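Clp gene regulator (ClgR) (Corynebacterium glutamicum, PDB 3F52) is a helix-turn-helix transcriptional activator that regulates clp protease genes, probably by binding their cis-regulatory DNA. Local coordinates at residues B[22-25]-B[26-29]; B[41-44]-B[45-48]; B[57-60]-B[61-65]. All coordinates share one frame; numbering follows the deposited sequence.

Interaction 1 of 3, residues B[22-25]-B[26-29]; sequences EPLL and REAL
R26 and E27 fold back onto L24 at the start of helix 25-40, the opening helix of the helix-turn-helix domain, where L24 is the N-cap residue. The side chain of R26 runs alongside that of L24. Its CG sits between the backbone N and the carbonyl carbon (chi1 57°), and the extended chain beyond carries the guanidinium beneath L24 CD1. That methyl lies over one face, offset toward the rim, and is 3.4 Å from R26 NH1. The group's charge is met by E67 and by E71 of the second subunit, so this end of the helix is also part of the dimer contact. E27, at the third helical position, is the polar capping group: E27 OE1 accepts the N-H of L24 at 3.0 Å and 173°, the donor arriving from above the carboxylate plane. E27 OE1 also comes within 3.5 Å of P23 CA, close beside the incoming loop. The other oxygen, OE2, is paired with R65. L24, a leucine, offers no polar side chain to return the favour to E27. With A28 the regular helical bonding is in place, A28 N to L24 O at 3.1 Å, while its methyl also touches A91 of helix 84-92. L29 also packs on that helix, and its backbone N closes the next turn on L25 O at 2.7 Å, almost straight at 175°.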
loop_
_atom_site.group_PDB
_atom_site.type_symbol
_atom_site.label_atom_id
_atom_site.label_comp_id
_atom_site.label_asym_id
_atom_site.label_seq_id
_atom_site.Cartn_x
_atom_site.Cartn_y
_atom_site.Cartn_z
ATOM N N GLU B 22 7.526 -12.176 -7.324
ATOM C CA GLU B 22 7.149 -10.782 -7.563
ATOM C C GLU B 22 7.370 -9.984 -6.277
ATOM O O GLU B 22 7.194 -10.531 -5.182
ATOM C CB GLU B 22 5.667 -10.672 -7.951
ATOM C CG GLU B 22 5.167 -11.688 -9.010
ATOM C CD GLU B 22 5.806 -11.527 -10.407
ATOM O OE1 GLU B 22 6.779 -10.747 -10.567
ATOM O OE2 GLU B 22 5.336 -12.199 -11.361
ATOM N N PRO B 23 7.773 -8.699 -6.396
ATOM C CA PRO B 23 7.778 -7.819 -5.225
ATOM C C PRO B 23 6.419 -7.747 -4.514
ATOM O O PRO B 23 5.385 -7.770 -5.169
ATOM C CB PRO B 23 8.130 -6.450 -5.822
ATOM C CG PRO B 23 8.960 -6.771 -6.971
ATOM C CD PRO B 23 8.321 -8.010 -7.586
ATOM N N LEU B 24 6.448 -7.718 -3.180
ATOM C CA LEU B 24 5.259 -7.471 -2.371
ATOM C C LEU B 24 5.116 -5.982 -2.196
ATOM O O LEU B 24 6.141 -5.263 -2.175
ATOM C CB LEU B 24 5.463 -8.097 -0.987
ATOM C CG LEU B 24 5.452 -9.614 -0.909
ATOM C CD1 LEU B 24 5.970 -10.074 0.488
ATOM C CD2 LEU B 24 4.078 -10.191 -1.222
ATOM N N LEU B 25 3.876 -5.507 -2.008
ATOM C CA LEU B 25 3.654 -4.087 -1.718
ATOM C C LEU B 25 4.577 -3.590 -0.615
ATOM O O LEU B 25 5.155 -2.506 -0.737
ATOM C CB LEU B 25 2.191 -3.823 -1.324
ATOM C CG LEU B 25 1.902 -2.335 -0.993
ATOM C CD1 LEU B 25 2.334 -1.362 -2.141
ATOM C CD2 LEU B 25 0.433 -2.153 -0.631
ATOM N N ARG B 26 4.689 -4.358 0.482
ATOM C CA ARG B 26 5.444 -3.863 1.624
ATOM C C ARG B 26 6.914 -3.646 1.282
ATOM O O ARG B 26 7.521 -2.747 1.835
ATOM C CB ARG B 26 5.275 -4.749 2.875
ATOM C CG ARG B 26 5.654 -6.219 2.680
ATOM C CD ARG B 26 5.819 -6.856 4.080
ATOM N NE ARG B 26 6.148 -8.279 4.040
ATOM C CZ ARG B 26 5.262 -9.264 3.899
ATOM N NH1 ARG B 26 5.692 -10.517 3.869
ATOM N NH2 ARG B 26 3.955 -8.989 3.711
ATOM N N GLU B 27 7.470 -4.490 0.404
ATOM C CA GLU B 27 8.822 -4.326 -0.135
ATOM C C GLU B 27 8.952 -3.063 -0.981
ATOM O O GLU B 27 9.902 -2.297 -0.824
ATOM C CB GLU B 27 9.196 -5.540 -0.964
ATOM C CG GLU B 27 9.376 -6.794 -0.077
ATOM C CD GLU B 27 9.572 -8.065 -0.845
ATOM O OE1 GLU B 27 9.147 -8.128 -2.018
ATOM O OE2 GLU B 27 10.136 -9.021 -0.263
ATOM N N ALA B 28 7.986 -2.849 -1.869
ATOM C CA ALA B 28 8.019 -1.666 -2.739
ATOM C C ALA B 28 7.835 -0.385 -1.883
ATOM O O ALA B 28 8.561 0.593 -2.049
ATOM C CB ALA B 28 6.912 -1.787 -3.824
ATOM N N LEU B 29 6.881 -0.400 -0.975
ATOM C CA LEU B 29 6.661 0.724 -0.068
ATOM C C LEU B 29 7.874 0.985 0.815
ATOM O O LEU B 29 8.257 2.146 1.044
ATOM C CB LEU B 29 5.460 0.421 0.818
ATOM C CG LEU B 29 4.484 1.438 1.376
ATOM C CD1 LEU B 29 3.946 2.316 0.250
ATOM C CD2 LEU B 29 3.289 0.711 2.106
#

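Interaction 2 of 3, residues B[41-44]-B[45-48]; sequences GVTL and RELA
T43 and E46 form a capping box, a local contact that starts helix 44-51 just after the chain leaves helix 25-40. That preceding helix ends in a Schellman motif at G41, whose positive phi turns the chain, and V42 leads straight into the N-cap, T43. Two bonds run in opposite senses across the box. T43 N donates to E46 OE1 at 3.1 Å with an angle of 163°, reaching the oxygen from well above the carboxylate plane rather than within it. In return E46 N donates to T43 OG1, also 3.1 Å away; the hydroxyl lies closer to E46 than is comfortable in the model, which leaves its exact place less sure. T43 can make this bond because its OG1 is turned between the backbone N and the carbonyl carbon (chi1 72°), over the first turn. E46 reaches back with an extended chain, and its OE1 lies 3.7 Å from V42 CG1.

Beside the polar box is an apolar contact: V42 CG1 lies 3.9 Å from L47 CB. L47 itself runs into the core, against V76, A79 and L80 of helix 70-80 and L58 of helix 55-62. L44 also packs on helix 55-62, while R45 bends back over it on the exposed side, bringing R45 NH1 to 3.9 Å from L44 CD2. The backbone takes over at once, with L47 N bonded to T43 O at 3.0 Å and A48 N to L44 O at 2.8 Å. A threonine N-cap answered by a glutamate three residues on is the classic capping box, here opening the first helix of the helix-turn-helix pair.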
loop_
_atom_site.group_PDB
_atom_site.type_symbol
_atom_site.label_atom_id
_atom_site.label_comp_id
_atom_site.label_asym_id
_atom_site.label_seq_id
_atom_site.Cartn_x
_atom_site.Cartn_y
_atom_site.Cartn_z
ATOM N N GLY B 41 18.199 13.183 3.666
ATOM C CA GLY B 41 19.484 13.094 4.363
ATOM C C GLY B 41 19.352 12.809 5.848
ATOM O O GLY B 41 20.217 13.203 6.646
ATOM N N VAL B 42 18.269 12.112 6.197
ATOM C CA VAL B 42 17.855 11.817 7.576
ATOM C C VAL B 42 18.325 10.392 7.894
ATOM O O VAL B 42 18.219 9.517 7.046
ATOM C CB VAL B 42 16.292 11.910 7.667
ATOM C CG1 VAL B 42 15.764 11.404 8.984
ATOM C CG2 VAL B 42 15.819 13.356 7.429
ATOM N N THR B 43 18.841 10.151 9.099
ATOM C CA THR B 43 19.315 8.814 9.447
ATOM C C THR B 43 18.134 7.944 9.903
ATOM O O THR B 43 17.054 8.466 10.223
ATOM C CB THR B 43 20.420 8.824 10.533
ATOM O OG1 THR B 43 19.847 9.170 11.796
ATOM C CG2 THR B 43 21.534 9.804 10.183
ATOM N N LEU B 44 18.352 6.627 9.924
ATOM C CA LEU B 44 17.360 5.654 10.385
ATOM C C LEU B 44 16.869 6.007 11.791
ATOM O O LEU B 44 15.672 6.092 12.043
ATOM C CB LEU B 44 17.966 4.240 10.378
ATOM C CG LEU B 44 17.058 3.024 10.588
ATOM C CD1 LEU B 44 16.385 2.622 9.284
ATOM C CD2 LEU B 44 17.830 1.840 11.181
ATOM N N ARG B 45 17.819 6.242 12.698
ATOM C CA ARG B 45 17.519 6.574 14.085
ATOM C C ARG B 45 16.745 7.875 14.202
ATOM O O ARG B 45 15.781 7.954 14.982
ATOM C CB ARG B 45 18.800 6.593 14.928
ATOM C CG ARG B 45 20.098 6.763 14.113
ATOM C CD ARG B 45 19.997 6.027 12.761
ATOM N NE ARG B 45 21.186 5.276 12.408
ATOM C CZ ARG B 45 21.423 4.026 12.799
ATOM N NH1 ARG B 45 20.547 3.366 13.559
ATOM N NH2 ARG B 45 22.556 3.441 12.437
ATOM N N GLU B 46 17.152 8.876 13.400
ATOM C CA GLU B 46 16.483 10.174 13.359
ATOM C C GLU B 46 15.012 10.064 12.963
ATOM O O GLU B 46 14.133 10.638 13.615
ATOM C CB GLU B 46 17.206 11.108 12.388
ATOM C CG GLU B 46 18.599 11.553 12.853
ATOM C CD GLU B 46 19.276 12.486 11.850
ATOM O OE1 GLU B 46 18.678 12.762 10.777
ATOM O OE2 GLU B 46 20.397 12.974 12.157
ATOM N N LEU B 47 14.745 9.327 11.882
ATOM C CA LEU B 47 13.385 9.130 11.442
ATOM C C LEU B 47 12.615 8.274 12.442
ATOM O O LEU B 47 11.452 8.548 12.727
ATOM C CB LEU B 47 13.334 8.500 10.037
ATOM C CG LEU B 47 11.920 8.350 9.456
ATOM C CD1 LEU B 47 11.178 9.676 9.460
ATOM C CD2 LEU B 47 11.934 7.762 8.051
ATOM N N ALA B 48 13.266 7.243 12.965
ATOM C CA ALA B 48 12.630 6.378 13.939
ATOM C C ALA B 48 12.138 7.191 15.143
ATOM O O ALA B 48 10.961 7.112 15.490
ATOM C CB ALA B 48 13.588 5.273 14.375
#

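Interaction 3 of 3, residues B[57-60]-B[61-65]; sequences YLSE and LERGR
L61 and R65 reach back to Y57 and E60 across the last turn of helix 55-62, the second helix of the helix-turn-helix and, as in its relatives, probably the recognition helix; it ends in a Schellman motif. The inward side, with L58, L61 and E62 buried, is the better packed. L61 CD2 meets Y57 CE2 at 4.2 Å and L58 CD1 at 4.3 Å, obliquely to the tyrosine ring, with L33 of helix 25-40 also against L61. Beside them E62 stretches its chain across L58, putting E62 OE2 4.0 Å from L58 CG. This buried carboxylate is satisfied by a salt bridge to R37.

At the C-terminal end G64 leaves the helix with positive phi. E60 O then accepts R65 N at 2.8 Å, five residues on, while G64 N bonds to L61 O at 3.1 Å. The R65 guanidinium turns away to E27.

The exposed side is held far more loosely. E60 and R63 have opposite charges and planes at right angles, yet E60 OE2 and R63 NH1 make no salt bridge. R63 instead bends at chi3 (-71°), which lays its guanidinium with one face toward E60 CA. From there it gives S59 two weak bonds: one from NH1, and one of 3.3 Å from R63 NE to S59 OG.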
loop_
_atom_site.group_PDB
_atom_site.type_symbol
_atom_site.label_atom_id
_atom_site.label_comp_id
_atom_site.label_asym_id
_atom_site.label_seq_id
_atom_site.Cartn_x
_atom_site.Cartn_y
_atom_site.Cartn_z
ATOM N N TYR B 57 12.350 -1.478 13.986
ATOM C CA TYR B 57 11.040 -1.474 13.353
ATOM C C TYR B 57 11.106 -0.767 11.978
ATOM O O TYR B 57 10.646 -1.291 10.955
ATOM C CB TYR B 57 9.943 -0.838 14.241
ATOM C CG TYR B 57 8.617 -0.739 13.483
ATOM C CD1 TYR B 57 7.637 -1.728 13.607
ATOM C CD2 TYR B 57 8.367 0.319 12.611
ATOM C CE1 TYR B 57 6.436 -1.656 12.885
ATOM C CE2 TYR B 57 7.181 0.398 11.877
ATOM C CZ TYR B 57 6.217 -0.595 12.026
ATOM O OH TYR B 57 5.043 -0.518 11.296
ATOM N N LEU B 58 11.694 0.430 11.970
ATOM C CA LEU B 58 11.824 1.194 10.744
ATOM C C LEU B 58 12.651 0.444 9.714
ATOM O O LEU B 58 12.311 0.444 8.525
ATOM C CB LEU B 58 12.446 2.576 11.014
ATOM C CG LEU B 58 12.547 3.461 9.758
ATOM C CD1 LEU B 58 11.199 3.647 9.016
ATOM C CD2 LEU B 58 13.183 4.820 10.079
ATOM N N SER B 59 13.740 -0.174 10.167
ATOM C CA SER B 59 14.622 -0.917 9.278
ATOM C C SER B 59 13.843 -2.066 8.617
ATOM O O SER B 59 13.909 -2.252 7.390
ATOM C CB SER B 59 15.817 -1.449 10.045
ATOM O OG SER B 59 16.627 -2.255 9.204
ATOM N N GLU B 60 13.103 -2.825 9.431
ATOM C CA GLU B 60 12.242 -3.913 8.915
ATOM C C GLU B 60 11.136 -3.402 7.976
ATOM O O GLU B 60 10.853 -4.026 6.952
ATOM C CB GLU B 60 11.666 -4.756 10.060
ATOM C CG GLU B 60 12.741 -5.659 10.660
ATOM C CD GLU B 60 12.349 -6.224 11.991
ATOM O OE1 GLU B 60 11.190 -5.967 12.423
ATOM O OE2 GLU B 60 13.208 -6.907 12.609
ATOM N N LEU B 61 10.548 -2.246 8.293
ATOM C CA LEU B 61 9.585 -1.618 7.367
ATOM C C LEU B 61 10.255 -1.305 6.014
ATOM O O LEU B 61 9.717 -1.643 4.936
ATOM C CB LEU B 61 8.998 -0.341 7.989
ATOM C CG LEU B 61 8.063 0.498 7.101
ATOM C CD1 LEU B 61 6.912 -0.368 6.535
ATOM C CD2 LEU B 61 7.504 1.713 7.881
ATOM N N GLU B 62 11.424 -0.654 6.081
ATOM C CA GLU B 62 12.179 -0.293 4.871
ATOM C C GLU B 62 12.604 -1.511 4.053
ATOM O O GLU B 62 12.647 -1.445 2.818
ATOM C CB GLU B 62 13.405 0.546 5.206
ATOM C CG GLU B 62 13.066 1.949 5.679
ATOM C CD GLU B 62 14.303 2.844 5.882
ATOM O OE1 GLU B 62 15.446 2.344 5.831
ATOM O OE2 GLU B 62 14.120 4.062 6.080
ATOM N N ARG B 63 12.850 -2.631 4.740
ATOM C CA ARG B 63 13.253 -3.863 4.067
ATOM C C ARG B 63 12.088 -4.759 3.603
ATOM O O ARG B 63 12.324 -5.857 3.110
ATOM C CB ARG B 63 14.237 -4.653 4.948
ATOM C CG ARG B 63 15.638 -4.032 4.909
ATOM C CD ARG B 63 16.665 -4.871 5.646
ATOM N NE ARG B 63 16.461 -4.833 7.090
ATOM C CZ ARG B 63 15.873 -5.789 7.801
ATOM N NH1 ARG B 63 15.762 -5.630 9.122
ATOM N NH2 ARG B 63 15.419 -6.899 7.214
ATOM N N GLY B 64 10.850 -4.295 3.768
ATOM C CA GLY B 64 9.681 -5.050 3.290
ATOM C C GLY B 64 9.375 -6.212 4.185
ATOM O O GLY B 64 8.870 -7.247 3.741
ATOM N N ARG B 65 9.682 -6.053 5.477
ATOM C CA ARG B 65 9.437 -7.131 6.444
ATOM C C ARG B 65 8.422 -6.769 7.525
ATOM O O ARG B 65 8.284 -7.493 8.531
ATOM C CB ARG B 65 10.760 -7.581 7.062
ATOM C CG ARG B 65 11.812 -8.007 5.998
ATOM C CD ARG B 65 11.327 -9.292 5.263
ATOM N NE ARG B 65 12.262 -9.739 4.231
ATOM C CZ ARG B 65 12.056 -9.615 2.918
ATOM N NH1 ARG B 65 12.991 -10.055 2.062
ATOM N NH2 ARG B 65 10.940 -9.065 2.472
#

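How the interactions relate
Interactions 1 and 2 both start helices by a glutamate reaching back to the N-cap N-H, but T43 reciprocates whereas the leucine at the N-cap of 22-25 cannot. Interaction 3 is a helix end closed by backbone N-H to carbonyl bonds round a glycine. All three are partly buried: interaction 3 is the most central, with L58, L61 and E62 buried, while 1 and 2 lie further out, on opposite sides; interaction 2 has its capping residues toward the surface and L47 in the core. Interaction 3 touches both others, through a 2.9 Å salt bridge from R65 NH2 to E27 OE2 and through L58 packing on L44 and L47. Interaction 1 alone meets the second subunit.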